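Side-chain contacts in RNA polymerase II subunit B1 CTD phosphatase RTR1 (Saccharomyces cerevisiae, PDB 5C2Y), which dephosphorylates the heptapeptide-repeat C-terminal domain of the largest RNA polymerase II subunit, regulating the change of its phosphorylation pattern during transcription: residues I18-H23 with A31-L36; G40-S45 with Q66-E71; K51-L56 with G79-G84. All blocks are in the same frame, centred on the assembly; numbering follows the deposited sequence.

Interaction 1. Residues I18-H23 with A31-L36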
ATOM      1  N   ILE A  18      -6.111   3.714 -18.087  1.00 42.22           N
ATOM      2  CA  ILE A  18      -6.401   4.135 -19.459  1.00 44.68           C
ATOM      3  C   ILE A  18      -7.708   3.567 -20.057  1.00 43.37           C
ATOM      4  O   ILE A  18      -8.532   4.327 -20.576  1.00 45.59           O
ATOM      5  CB  ILE A  18      -5.235   3.766 -20.406  1.00 46.07           C
ATOM      6  CG1 ILE A  18      -4.055   4.711 -20.210  1.00 42.47           C
ATOM      7  CG2 ILE A  18      -5.686   3.812 -21.859  1.00 40.53           C
ATOM      8  CD1 ILE A  18      -2.871   4.362 -21.098  1.00 43.47           C
ATOM      9  N   PRO A  19      -7.926   2.243 -19.967  1.00 41.27           N
ATOM     10  CA  PRO A  19      -9.071   1.742 -20.736  1.00 34.87           C
ATOM     11  C   PRO A  19     -10.457   2.038 -20.157  1.00 39.62           C
ATOM     12  O   PRO A  19     -11.424   1.465 -20.651  1.00 45.10           O
ATOM     13  CB  PRO A  19      -8.837   0.228 -20.747  1.00 30.91           C
ATOM     14  CG  PRO A  19      -7.392   0.046 -20.342  1.00 35.03           C
ATOM     15  CD  PRO A  19      -7.148   1.139 -19.377  1.00 38.24           C
ATOM     16  N   PHE A  20     -10.575   2.878 -19.138  1.00 37.71           N
ATOM     17  CA  PHE A  20     -11.888   3.097 -18.537  1.00 39.70           C
ATOM     18  C   PHE A  20     -12.185   4.575 -18.285  1.00 43.31           C
ATOM     19  O   PHE A  20     -12.970   4.917 -17.390  1.00 43.60           O
ATOM     20  CB  PHE A  20     -12.024   2.327 -17.223  1.00 41.29           C
ATOM     21  CG  PHE A  20     -11.512   0.909 -17.280  1.00 42.30           C
ATOM     22  CD1 PHE A  20     -12.342  -0.132 -17.667  1.00 40.79           C
ATOM     23  CD2 PHE A  20     -10.203   0.616 -16.916  1.00 40.78           C
ATOM     24  CE1 PHE A  20     -11.875  -1.431 -17.695  1.00 38.81           C
ATOM     25  CE2 PHE A  20      -9.735  -0.683 -16.945  1.00 35.70           C
ATOM     26  CZ  PHE A  20     -10.572  -1.706 -17.330  1.00 32.43           C
ATOM     27  N   GLN A  21     -11.567   5.442 -19.083  1.00 42.09           N
ATOM     28  CA  GLN A  21     -11.844   6.875 -19.033  1.00 47.28           C
ATOM     29  C   GLN A  21     -13.078   7.228 -19.868  1.00 54.47           C
ATOM     30  O   GLN A  21     -13.273   8.382 -20.267  1.00 61.08           O
ATOM     31  CB  GLN A  21     -10.637   7.661 -19.521  1.00 43.17           C
ATOM     32  CG  GLN A  21      -9.346   7.229 -18.867  1.00 49.74           C
ATOM     33  CD  GLN A  21      -9.288   7.603 -17.402  1.00 50.08           C
ATOM     34  OE1 GLN A  21      -9.525   8.757 -17.036  1.00 53.76           O
ATOM     35  NE2 GLN A  21      -8.982   6.625 -16.550  1.00 44.76           N
ATOM     36  N   LYS A  22     -13.903   6.219 -20.121  1.00 53.66           N
ATOM     37  CA  LYS A  22     -15.149   6.377 -20.854  1.00 61.39           C
ATOM     38  C   LYS A  22     -16.308   6.670 -19.904  1.00 57.42           C
ATOM     39  O   LYS A  22     -17.177   7.477 -20.210  1.00 61.00           O
ATOM     40  CB  LYS A  22     -15.444   5.112 -21.674  1.00 65.69           C
ATOM     41  CG  LYS A  22     -16.728   5.166 -22.493  1.00 63.51           C
ATOM     42  CD  LYS A  22     -16.685   6.302 -23.514  1.00 73.11           C
ATOM     43  CE  LYS A  22     -17.827   6.191 -24.530  1.00 75.93           C
ATOM     44  NZ  LYS A  22     -19.162   6.304 -23.876  1.00 71.69           N
ATOM     45  N   HIS A  23     -16.333   6.011 -18.752  1.00 54.38           N
ATOM     46  CA  HIS A  23     -17.449   6.203 -17.838  1.00 57.39           C
ATOM     47  C   HIS A  23     -17.017   6.567 -16.423  1.00 51.09           C
ATOM     48  O   HIS A  23     -15.937   6.207 -15.979  1.00 49.81           O
ATOM     49  CB  HIS A  23     -18.316   4.946 -17.799  1.00 58.44           C
ATOM     50  CG  HIS A  23     -19.085   4.700 -19.061  1.00 66.64           C
ATOM     51  ND1 HIS A  23     -20.183   5.453 -19.424  1.00 67.72           N
ATOM     52  CD2 HIS A  23     -18.918   3.781 -20.042  1.00 66.92           C
ATOM     53  CE1 HIS A  23     -20.657   5.007 -20.574  1.00 65.07           C
ATOM     54  NE2 HIS A  23     -19.909   3.995 -20.972  1.00 65.09           N
ATOM     55  N   ALA A  31     -13.493  -2.882 -12.106  1.00 34.76           N
ATOM     56  CA  ALA A  31     -12.768  -2.579 -10.891  1.00 31.09           C
ATOM     57  C   ALA A  31     -11.756  -3.691 -10.655  1.00 34.21           C
ATOM     58  O   ALA A  31     -10.592  -3.423 -10.348  1.00 36.01           O
ATOM     59  CB  ALA A  31     -13.706  -2.445  -9.728  1.00 29.79           C
ATOM     60  N   GLU A  32     -12.193  -4.937 -10.839  1.00 31.18           N
ATOM     61  CA  GLU A  32     -11.303  -6.081 -10.665  1.00 31.14           C
ATOM     62  C   GLU A  32     -10.077  -5.967 -11.548  1.00 33.14           C
ATOM     63  O   GLU A  32      -8.953  -6.035 -11.046  1.00 36.36           O
ATOM     64  CB  GLU A  32     -12.025  -7.398 -10.955  1.00 32.71           C
ATOM     65  CG  GLU A  32     -12.773  -7.959  -9.766  1.00 34.40           C
ATOM     66  CD  GLU A  32     -13.407  -9.296 -10.068  1.00 36.68           C
ATOM     67  OE1 GLU A  32     -13.338  -9.747 -11.235  1.00 40.68           O
ATOM     68  OE2 GLU A  32     -13.979  -9.897  -9.141  1.00 37.05           O
ATOM     69  N   VAL A  33     -10.281  -5.795 -12.853  1.00 30.57           N
ATOM     70  CA  VAL A  33      -9.155  -5.640 -13.767  1.00 30.64           C
ATOM     71  C   VAL A  33      -8.201  -4.539 -13.296  1.00 27.51           C
ATOM     72  O   VAL A  33      -6.996  -4.750 -13.195  1.00 26.08           O
ATOM     73  CB  VAL A  33      -9.625  -5.336 -15.205  1.00 29.55           C
ATOM     74  CG1 VAL A  33      -8.430  -5.002 -16.104  1.00 27.86           C
ATOM     75  CG2 VAL A  33     -10.368  -6.523 -15.767  1.00 28.54           C
ATOM     76  N   ILE A  34      -8.755  -3.372 -12.991  1.00 31.84           N
ATOM     77  CA  ILE A  34      -7.974  -2.269 -12.444  1.00 32.64           C
ATOM     78  C   ILE A  34      -7.175  -2.721 -11.234  1.00 31.06           C
ATOM     79  O   ILE A  34      -5.974  -2.466 -11.139  1.00 36.51           O
ATOM     80  CB  ILE A  34      -8.886  -1.082 -12.058  1.00 36.68           C
ATOM     81  CG1 ILE A  34      -9.280  -0.301 -13.311  1.00 32.75           C
ATOM     82  CG2 ILE A  34      -8.196  -0.161 -11.048  1.00 33.40           C
ATOM     83  CD1 ILE A  34     -10.455   0.594 -13.118  1.00 32.98           C
ATOM     84  N   THR A  35      -7.838  -3.426 -10.327  1.00 31.41           N
ATOM     85  CA  THR A  35      -7.181  -3.898  -9.111  1.00 32.45           C
ATOM     86  C   THR A  35      -5.946  -4.747  -9.409  1.00 31.39           C
ATOM     87  O   THR A  35      -4.839  -4.393  -8.983  1.00 32.26           O
ATOM     88  CB  THR A  35      -8.151  -4.695  -8.220  1.00 30.53           C
ATOM     89  OG1 THR A  35      -9.280  -3.872  -7.896  1.00 26.18           O
ATOM     90  CG2 THR A  35      -7.470  -5.135  -6.939  1.00 29.12           C
ATOM     91  N   LEU A  36      -6.111  -5.838 -10.157  1.00 30.45           N
ATOM     92  CA  LEU A  36      -4.977  -6.746 -10.396  1.00 29.43           C
ATOM     93  C   LEU A  36      -3.911  -6.079 -11.242  1.00 29.48           C
ATOM     94  O   LEU A  36      -2.755  -6.515 -11.275  1.00 34.52           O
ATOM     95  CB  LEU A  36      -5.420  -8.044 -11.066  1.00 27.37           C
ATOM     96  CG  LEU A  36      -6.425  -8.893 -10.286  1.00 35.53           C
ATOM     97  CD1 LEU A  36      -6.831 -10.086 -11.120  1.00 37.02           C
ATOM     98  CD2 LEU A  36      -5.884  -9.338  -8.925  1.00 36.41           C
TER
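Two first torsions bring Phe20 and Ile34 together: Phe20 CG, and with it the phenyl ring, stands anti to the carbonyl carbon (chi1 -44°), and in Ile34 the CG1 branch takes the same setting (chi1 -78°) and reaches out from the helix with CD1 at its tip. The CA-CB bond of Phe20 already points at the helix, whereas in Ile34 it is the far end of the chain that closes the gap. The two side chains run antiparallel alongside one another, and Ile34 meets the CD2-CE2 bond obliquely: Phe20 CE2 lies 3.7 Å from Ile34 CG1, and Phe20 CD2 is 3.8 Å from Ile34 CD1. Val33 adds a looser touch, its CG1 approaching the ring rim almost in the ring plane, 4.1 Å from Phe20 CZ. This is apolar packing of a loop residue on a helix. The loop joins helix 9-17 to helix 28-42 and folds back on the latter, with Leu26 of the same connection touching both Phe20 and Ile34. A large flat ring suits such a place, since it can touch two successive helix residues, Val33 and Ile34, at once while its backbone stays 9.0 Å away, measured from Phe20 CA to Ile34 CA. Pro19 CB lies over the outer part of one face. Next to Phe20, the side-chain amide of Gln21 ties the loop to His144 and Phe146 through hydrogen bonds.

Interaction 2. Residues G40-S45 with Q66-E71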
ATOM      1  N   GLY A  40      -0.331  -5.976  -9.883  1.00 32.43           N
ATOM      2  CA  GLY A  40       0.677  -6.454 -10.804  1.00 27.62           C
ATOM      3  C   GLY A  40       1.863  -5.504 -10.797  1.00 29.43           C
ATOM      4  O   GLY A  40       3.014  -5.906 -10.893  1.00 34.91           O
ATOM      5  N   LEU A  41       1.578  -4.220 -10.665  1.00 33.07           N
ATOM      6  CA  LEU A  41       2.612  -3.196 -10.696  1.00 31.48           C
ATOM      7  C   LEU A  41       3.430  -3.153  -9.398  1.00 34.80           C
ATOM      8  O   LEU A  41       4.628  -2.846  -9.406  1.00 39.01           O
ATOM      9  CB  LEU A  41       1.966  -1.837 -10.960  1.00 35.05           C
ATOM     10  CG  LEU A  41       2.604  -0.852 -11.932  1.00 35.00           C
ATOM     11  CD1 LEU A  41       2.521  -1.368 -13.337  1.00 37.18           C
ATOM     12  CD2 LEU A  41       1.873   0.462 -11.828  1.00 38.75           C
ATOM     13  N   LEU A  42       2.797  -3.474  -8.277  1.00 36.44           N
ATOM     14  CA  LEU A  42       3.463  -3.296  -6.996  1.00 33.24           C
ATOM     15  C   LEU A  42       3.930  -4.582  -6.337  1.00 31.07           C
ATOM     16  O   LEU A  42       4.504  -4.530  -5.248  1.00 34.20           O
ATOM     17  CB  LEU A  42       2.544  -2.550  -6.034  1.00 27.80           C
ATOM     18  CG  LEU A  42       2.371  -1.060  -6.300  1.00 27.93           C
ATOM     19  CD1 LEU A  42       1.795  -0.387  -5.079  1.00 30.34           C
ATOM     20  CD2 LEU A  42       3.683  -0.445  -6.638  1.00 33.30           C
ATOM     21  N   CYS A  43       3.698  -5.726  -6.972  1.00 28.30           N
ATOM     22  CA  CYS A  43       3.995  -7.005  -6.324  1.00 29.72           C
ATOM     23  C   CYS A  43       5.485  -7.342  -6.273  1.00 32.31           C
ATOM     24  O   CYS A  43       5.942  -7.997  -5.342  1.00 37.46           O
ATOM     25  CB  CYS A  43       3.241  -8.153  -7.013  1.00 38.31           C
ATOM     26  SG  CYS A  43       3.872  -8.676  -8.647  1.00 41.29           S
ATOM     27  N   ASP A  44       6.247  -6.914  -7.268  1.00 38.74           N
ATOM     28  CA  ASP A  44       7.669  -7.226  -7.284  1.00 39.47           C
ATOM     29  C   ASP A  44       8.515  -5.973  -7.311  1.00 41.45           C
ATOM     30  O   ASP A  44       9.738  -6.048  -7.284  1.00 48.25           O
ATOM     31  CB  ASP A  44       8.018  -8.091  -8.483  1.00 40.25           C
ATOM     32  CG  ASP A  44       9.140  -9.059  -8.181  1.00 50.93           C
ATOM     33  OD1 ASP A  44       9.072  -9.750  -7.142  1.00 49.20           O
ATOM     34  OD2 ASP A  44      10.102  -9.134  -8.976  1.00 65.17           O
ATOM     35  N   SER A  45       7.856  -4.825  -7.383  1.00 33.97           N
ATOM     36  CA  SER A  45       8.536  -3.552  -7.397  1.00 33.16           C
ATOM     37  C   SER A  45       7.887  -2.647  -6.361  1.00 41.77           C
ATOM     38  O   SER A  45       6.900  -3.014  -5.725  1.00 39.47           O
ATOM     39  CB  SER A  45       8.495  -2.921  -8.791  1.00 40.51           C
ATOM     40  OG  SER A  45       7.167  -2.704  -9.238  1.00 43.46           O
ATOM     41  N   GLN A  66      -4.125  -6.246   2.157  1.00 26.69           N
ATOM     42  CA  GLN A  66      -3.649  -7.502   2.748  1.00 28.05           C
ATOM     43  C   GLN A  66      -3.120  -8.456   1.680  1.00 30.98           C
ATOM     44  O   GLN A  66      -1.989  -8.962   1.783  1.00 28.60           O
ATOM     45  CB  GLN A  66      -4.757  -8.191   3.543  1.00 30.88           C
ATOM     46  CG  GLN A  66      -4.236  -9.304   4.430  1.00 34.06           C
ATOM     47  CD  GLN A  66      -3.022  -8.847   5.237  1.00 42.25           C
ATOM     48  OE1 GLN A  66      -3.133  -7.973   6.107  1.00 47.72           O
ATOM     49  NE2 GLN A  66      -1.853  -9.432   4.947  1.00 37.33           N
ATOM     50  N   ASP A  67      -3.943  -8.687   0.656  1.00 27.80           N
ATOM     51  CA  ASP A  67      -3.554  -9.504  -0.482  1.00 27.44           C
ATOM     52  C   ASP A  67      -2.249  -9.018  -1.126  1.00 26.68           C
ATOM     53  O   ASP A  67      -1.400  -9.815  -1.488  1.00 32.39           O
ATOM     54  CB  ASP A  67      -4.676  -9.520  -1.516  1.00 33.30           C
ATOM     55  CG  ASP A  67      -5.812 -10.446  -1.126  1.00 37.05           C
ATOM     56  OD1 ASP A  67      -5.569 -11.376  -0.322  1.00 37.48           O
ATOM     57  OD2 ASP A  67      -6.943 -10.242  -1.636  1.00 38.08           O
ATOM     58  N   LEU A  68      -2.092  -7.708  -1.260  1.00 22.82           N
ATOM     59  CA  LEU A  68      -0.876  -7.136  -1.816  1.00 24.51           C
ATOM     60  C   LEU A  68       0.358  -7.457  -0.964  1.00 24.58           C
ATOM     61  O   LEU A  68       1.418  -7.780  -1.484  1.00 21.91           O
ATOM     62  CB  LEU A  68      -1.033  -5.623  -1.961  1.00 22.80           C
ATOM     63  CG  LEU A  68       0.188  -4.857  -2.469  1.00 25.88           C
ATOM     64  CD1 LEU A  68       0.649  -5.350  -3.845  1.00 23.63           C
ATOM     65  CD2 LEU A  68      -0.136  -3.375  -2.497  1.00 24.74           C
ATOM     66  N   VAL A  69       0.199  -7.357   0.351  1.00 27.25           N
ATOM     67  CA  VAL A  69       1.267  -7.648   1.302  1.00 25.49           C
ATOM     68  C   VAL A  69       1.672  -9.101   1.199  1.00 28.05           C
ATOM     69  O   VAL A  69       2.861  -9.421   1.214  1.00 28.79           O
ATOM     70  CB  VAL A  69       0.822  -7.312   2.751  1.00 29.43           C
ATOM     71  CG1 VAL A  69       1.660  -8.051   3.796  1.00 24.92           C
ATOM     72  CG2 VAL A  69       0.870  -5.809   2.967  1.00 27.07           C
ATOM     73  N   ASP A  70       0.677  -9.978   1.065  1.00 31.55           N
ATOM     74  CA  ASP A  70       0.927 -11.399   0.870  1.00 27.24           C
ATOM     75  C   ASP A  70       1.635 -11.680  -0.450  1.00 26.61           C
ATOM     76  O   ASP A  70       2.572 -12.477  -0.508  1.00 31.23           O
ATOM     77  CB  ASP A  70      -0.382 -12.186   0.962  1.00 27.10           C
ATOM     78  CG  ASP A  70      -0.926 -12.225   2.384  1.00 32.47           C
ATOM     79  OD1 ASP A  70      -0.114 -12.124   3.320  1.00 37.79           O
ATOM     80  OD2 ASP A  70      -2.155 -12.344   2.581  1.00 40.21           O
ATOM     81  N   GLU A  71       1.219 -11.033  -1.520  1.00 25.72           N
ATOM     82  CA  GLU A  71       1.867 -11.325  -2.782  1.00 26.78           C
ATOM     83  C   GLU A  71       3.265 -10.709  -2.867  1.00 30.35           C
ATOM     84  O   GLU A  71       4.117 -11.242  -3.572  1.00 33.67           O
ATOM     85  CB  GLU A  71       1.018 -10.853  -3.951  1.00 29.44           C
ATOM     86  CG  GLU A  71       1.614 -11.216  -5.290  1.00 29.19           C
ATOM     87  CD  GLU A  71       0.615 -11.096  -6.395  1.00 32.39           C
ATOM     88  OE1 GLU A  71      -0.558 -10.826  -6.072  1.00 33.56           O
ATOM     89  OE2 GLU A  71       0.995 -11.274  -7.576  1.00 39.33           O
TER
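Leu42, near the end of helix 28-42, meets Leu68 through its CB, which lies 4.0 Å from Leu68 CD1. The CA-CB bond of Leu68 does not aim at the partner; it is the branched end that approaches, because CG stands anti to the backbone N (chi1 177°) and carries CD1 across to segment 40-45. There the methyl also comes within 4.2 Å of the carbonyl oxygen Leu42 O, so it rests against backbone as well as side chain. Leucine, apolar and forked, suits both buried positions. Helix 28-42 packs here on helix 62-74, whose residues 66-71 lie in the predicted RTR1-type zinc finger. One residue on, Cys43 points toward helix 62-74, and its small side chain permits the close approach of the backbones, 6.0 Å between Cys43 CA and Glu71 CA. Glu71 is extended beyond CG, and its CG rests against Cys43 CB at 3.9 Å, while the sulfur, Cys43 SG, is 4.0 Å from Glu71 OE2. Ile39, one turn earlier on helix 28-42, touches both Glu71 and Leu68. Arg72 of helix 62-74 donates hydrogen bonds to Leu42 O and Ser45 O, fastening the chain around Leu42 to Ser45. Between the two segments themselves no hydrogen bond forms, which implies that they are joined by van der Waals packing, with the carboxylate of Glu71 at its margin.

Interaction 3. Residues K51-L56 with G79-G84. With ZN (zinc ion), chain C; SO4 (sulfate ion), chain D.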
ATOM      1  N   LYS A  51       3.761   9.981  -2.258  1.00 35.39           N
ATOM      2  CA  LYS A  51       2.667  10.558  -3.034  1.00 30.37           C
ATOM      3  C   LYS A  51       1.940   9.472  -3.822  1.00 30.77           C
ATOM      4  O   LYS A  51       0.716   9.491  -3.987  1.00 31.89           O
ATOM      5  CB  LYS A  51       3.235  11.636  -3.965  1.00 36.24           C
ATOM      6  CG  LYS A  51       2.241  12.480  -4.731  1.00 39.19           C
ATOM      7  CD  LYS A  51       2.958  13.679  -5.382  1.00 40.66           C
ATOM      8  CE  LYS A  51       4.224  13.262  -6.153  1.00 45.93           C
ATOM      9  NZ  LYS A  51       5.496  13.410  -5.360  1.00 49.38           N
ATOM     10  N   THR A  52       2.708   8.505  -4.299  1.00 33.32           N
ATOM     11  CA  THR A  52       2.143   7.405  -5.059  1.00 33.02           C
ATOM     12  C   THR A  52       1.413   6.451  -4.111  1.00 32.84           C
ATOM     13  O   THR A  52       0.247   6.108  -4.353  1.00 33.00           O
ATOM     14  CB  THR A  52       3.235   6.676  -5.856  1.00 34.84           C
ATOM     15  OG1 THR A  52       3.823   7.597  -6.778  1.00 32.37           O
ATOM     16  CG2 THR A  52       2.665   5.520  -6.634  1.00 35.04           C
ATOM     17  N   LEU A  53       2.077   6.056  -3.019  1.00 30.58           N
ATOM     18  CA  LEU A  53       1.439   5.204  -2.017  1.00 26.59           C
ATOM     19  C   LEU A  53       0.138   5.839  -1.515  1.00 29.78           C
ATOM     20  O   LEU A  53      -0.864   5.142  -1.351  1.00 30.27           O
ATOM     21  CB  LEU A  53       2.382   4.925  -0.852  1.00 24.32           C
ATOM     22  CG  LEU A  53       1.883   3.970   0.245  1.00 24.73           C
ATOM     23  CD1 LEU A  53       1.512   2.618  -0.308  1.00 25.19           C
ATOM     24  CD2 LEU A  53       2.925   3.781   1.301  1.00 25.61           C
ATOM     25  N   LYS A  54       0.159   7.155  -1.297  1.00 28.14           N
ATOM     26  CA  LYS A  54      -1.005   7.897  -0.838  1.00 25.55           C
ATOM     27  C   LYS A  54      -2.071   7.961  -1.911  1.00 30.63           C
ATOM     28  O   LYS A  54      -3.261   7.775  -1.640  1.00 33.04           O
ATOM     29  CB  LYS A  54      -0.609   9.315  -0.425  1.00 28.55           C
ATOM     30  CG  LYS A  54      -0.124   9.450   1.011  1.00 32.21           C
ATOM     31  CD  LYS A  54       0.919  10.552   1.158  1.00 31.19           C
ATOM     32  CE  LYS A  54       0.355  11.947   0.924  1.00 31.68           C
ATOM     33  NZ  LYS A  54      -0.515  12.403   2.032  1.00 36.38           N
ATOM     34  N   TYR A  55      -1.646   8.250  -3.135  1.00 31.13           N
ATOM     35  CA  TYR A  55      -2.578   8.326  -4.250  1.00 33.47           C
ATOM     36  C   TYR A  55      -3.310   7.003  -4.401  1.00 33.31           C
ATOM     37  O   TYR A  55      -4.512   6.953  -4.664  1.00 33.36           O
ATOM     38  CB  TYR A  55      -1.833   8.674  -5.544  1.00 36.20           C
ATOM     39  CG  TYR A  55      -2.622   8.440  -6.813  1.00 33.68           C
ATOM     40  CD1 TYR A  55      -3.677   9.270  -7.153  1.00 36.04           C
ATOM     41  CD2 TYR A  55      -2.307   7.393  -7.672  1.00 31.23           C
ATOM     42  CE1 TYR A  55      -4.407   9.061  -8.300  1.00 34.66           C
ATOM     43  CE2 TYR A  55      -3.033   7.184  -8.832  1.00 29.52           C
ATOM     44  CZ  TYR A  55      -4.077   8.026  -9.140  1.00 33.20           C
ATOM     45  OH  TYR A  55      -4.811   7.839 -10.291  1.00 38.65           O
ATOM     46  N   LEU A  56      -2.544   5.941  -4.216  1.00 30.43           N
ATOM     47  CA  LEU A  56      -2.971   4.564  -4.391  1.00 26.86           C
ATOM     48  C   LEU A  56      -4.172   4.178  -3.532  1.00 30.66           C
ATOM     49  O   LEU A  56      -5.001   3.361  -3.938  1.00 31.99           O
ATOM     50  CB  LEU A  56      -1.787   3.687  -4.054  1.00 31.30           C
ATOM     51  CG  LEU A  56      -1.606   2.281  -4.542  1.00 34.78           C
ATOM     52  CD1 LEU A  56      -1.073   2.327  -5.945  1.00 30.30           C
ATOM     53  CD2 LEU A  56      -0.610   1.651  -3.591  1.00 33.11           C
ATOM     54  N   GLY A  79       6.463  -6.192   3.157  1.00 30.96           N
ATOM     55  CA  GLY A  79       5.057  -5.980   2.859  1.00 24.01           C
ATOM     56  C   GLY A  79       4.715  -4.563   2.447  1.00 27.78           C
ATOM     57  O   GLY A  79       3.804  -4.349   1.637  1.00 30.91           O
ATOM     58  N   TYR A  80       5.446  -3.591   2.999  1.00 25.99           N
ATOM     59  CA  TYR A  80       5.162  -2.173   2.780  1.00 24.84           C
ATOM     60  C   TYR A  80       5.576  -1.778   1.367  1.00 24.89           C
ATOM     61  O   TYR A  80       6.718  -2.014   0.979  1.00 29.08           O
ATOM     62  CB  TYR A  80       5.905  -1.337   3.826  1.00 24.63           C
ATOM     63  CG  TYR A  80       5.488   0.122   3.975  1.00 21.06           C
ATOM     64  CD1 TYR A  80       4.153   0.484   4.070  1.00 21.58           C
ATOM     65  CD2 TYR A  80       6.439   1.121   4.083  1.00 23.26           C
ATOM     66  CE1 TYR A  80       3.781   1.800   4.250  1.00 20.77           C
ATOM     67  CE2 TYR A  80       6.081   2.437   4.254  1.00 24.46           C
ATOM     68  CZ  TYR A  80       4.754   2.771   4.338  1.00 24.66           C
ATOM     69  OH  TYR A  80       4.409   4.089   4.514  1.00 27.78           O
ATOM     70  N   PRO A  81       4.665  -1.167   0.590  1.00 22.15           N
ATOM     71  CA  PRO A  81       5.008  -0.975  -0.830  1.00 31.60           C
ATOM     72  C   PRO A  81       6.156   0.005  -1.130  1.00 32.24           C
ATOM     73  O   PRO A  81       6.599   0.031  -2.279  1.00 31.90           O
ATOM     74  CB  PRO A  81       3.693  -0.462  -1.444  1.00 25.51           C
ATOM     75  CG  PRO A  81       2.631  -1.004  -0.563  1.00 21.01           C
ATOM     76  CD  PRO A  81       3.231  -0.960   0.836  1.00 24.75           C
ATOM     77  N   LEU A  82       6.643   0.765  -0.151  1.00 29.10           N
ATOM     78  CA  LEU A  82       7.745   1.696  -0.419  1.00 24.46           C
ATOM     79  C   LEU A  82       9.090   1.013  -0.241  1.00 30.74           C
ATOM     80  O   LEU A  82      10.114   1.569  -0.617  1.00 40.84           O
ATOM     81  CB  LEU A  82       7.666   2.931   0.489  1.00 26.13           C
ATOM     82  CG  LEU A  82       6.569   3.992   0.282  1.00 28.49           C
ATOM     83  CD1 LEU A  82       6.456   4.932   1.458  1.00 22.06           C
ATOM     84  CD2 LEU A  82       6.800   4.797  -0.962  1.00 28.87           C
ATOM     85  N   CYS A  83       9.090  -0.195   0.318  1.00 32.63           N
ATOM     86  CA  CYS A  83      10.331  -0.877   0.687  1.00 28.46           C
ATOM     87  C   CYS A  83      10.743  -1.939  -0.303  1.00 32.02           C
ATOM     88  O   CYS A  83       9.937  -2.789  -0.664  1.00 36.47           O
ATOM     89  CB  CYS A  83      10.198  -1.531   2.056  1.00 28.46           C
ATOM     90  SG  CYS A  83      11.702  -2.377   2.583  1.00 28.65           S
ATOM     91  N   GLY A  84      12.008  -1.912  -0.707  1.00 30.34           N
ATOM     92  CA  GLY A  84      12.547  -2.883  -1.637  1.00 29.90           C
ATOM     93  C   GLY A  84      13.369  -3.973  -0.981  1.00 32.71           C
ATOM     94  O   GLY A  84      13.943  -4.815  -1.654  1.00 40.78           O
TER
HETATM   95 ZN    ZN C 301      10.849  -2.750   4.590  1.00 37.93          ZN
HETATM   96  S   SO4 D 302      -1.928  15.041   0.840  0.67 53.66           S
HETATM   97  O1  SO4 D 302      -0.635  15.460   1.384  0.67 49.06           O
HETATM   98  O2  SO4 D 302      -2.615  14.190   1.807  0.67 43.35           O
HETATM   99  O3  SO4 D 302      -1.693  14.320  -0.411  0.67 54.07           O
HETATM  100  O4  SO4 D 302      -2.760  16.205   0.548  0.67 51.25           O
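Leu53 sends its forked end into three consecutive residues of the loop, Tyr80, Pro81 and Leu82, with a different methyl for different neighbours. With CG turned opposite the backbone N (chi1 -176°), the fork projects from helix 50-56. CD1 meets the proline ring, 3.8 Å from Pro81 CG, and the two side chains cross at about a right angle. CD2 touches both of the others, 3.7 Å from Leu82 CD1 and 3.7 Å from Tyr80 CE1, approaching the tyrosine ring obliquely near its hydroxyl end. A branched aliphatic chain suits this place because its two methyls can meet different neighbours. The loop's shape sets these neighbours side by side: Tyr80 to Cys83 form a type I beta turn, closed by a hydrogen bond from Cys83 N to Tyr80 O of 3.1 Å, with Pro81 at its second position, where the rigid ring fits the required backbone. The turn leads into the zinc site, in what is predicted to be an RTR1-type zinc finger. Its last residue, Cys83, binds the zinc ion through SG at 2.2 Å, and Cys78, Cys117 and His121 complete the set. Tyr80 also lies against the His121 ring and hydrogen-bonds through OH to Glu164, so the polar end of a buried ring is satisfied. On helix 50-56, the bent chain of Lys54 places NZ 2.8 Å from O2 of a sulfate, probably from the crystallisation liquor, and forms a salt bridge with Glu165.

How the interactions relate
Interaction 1 lies at the periphery, whereas interactions 2 and 3 lie nearer the centre of the chain and the zinc site. Interactions 1 and 2 share helix 28-42, one toward its start and the other at its end, with centres 18 Å apart. Interactions 2 and 3 have centres only 10 Å apart and are in direct apolar contact: Leu42 CD1 lies 3.5 Å from Leu56 CD2, and both Leu42 and Leu68 touch Pro81. Their segments alternate along the chain, and the shared contacts bring helices 28-42, 50-56 and 62-74 together around the turn that ends in Cys83. The zinc ion is bound within interaction 3 and lies about 13 Å from the Leu68 side chain.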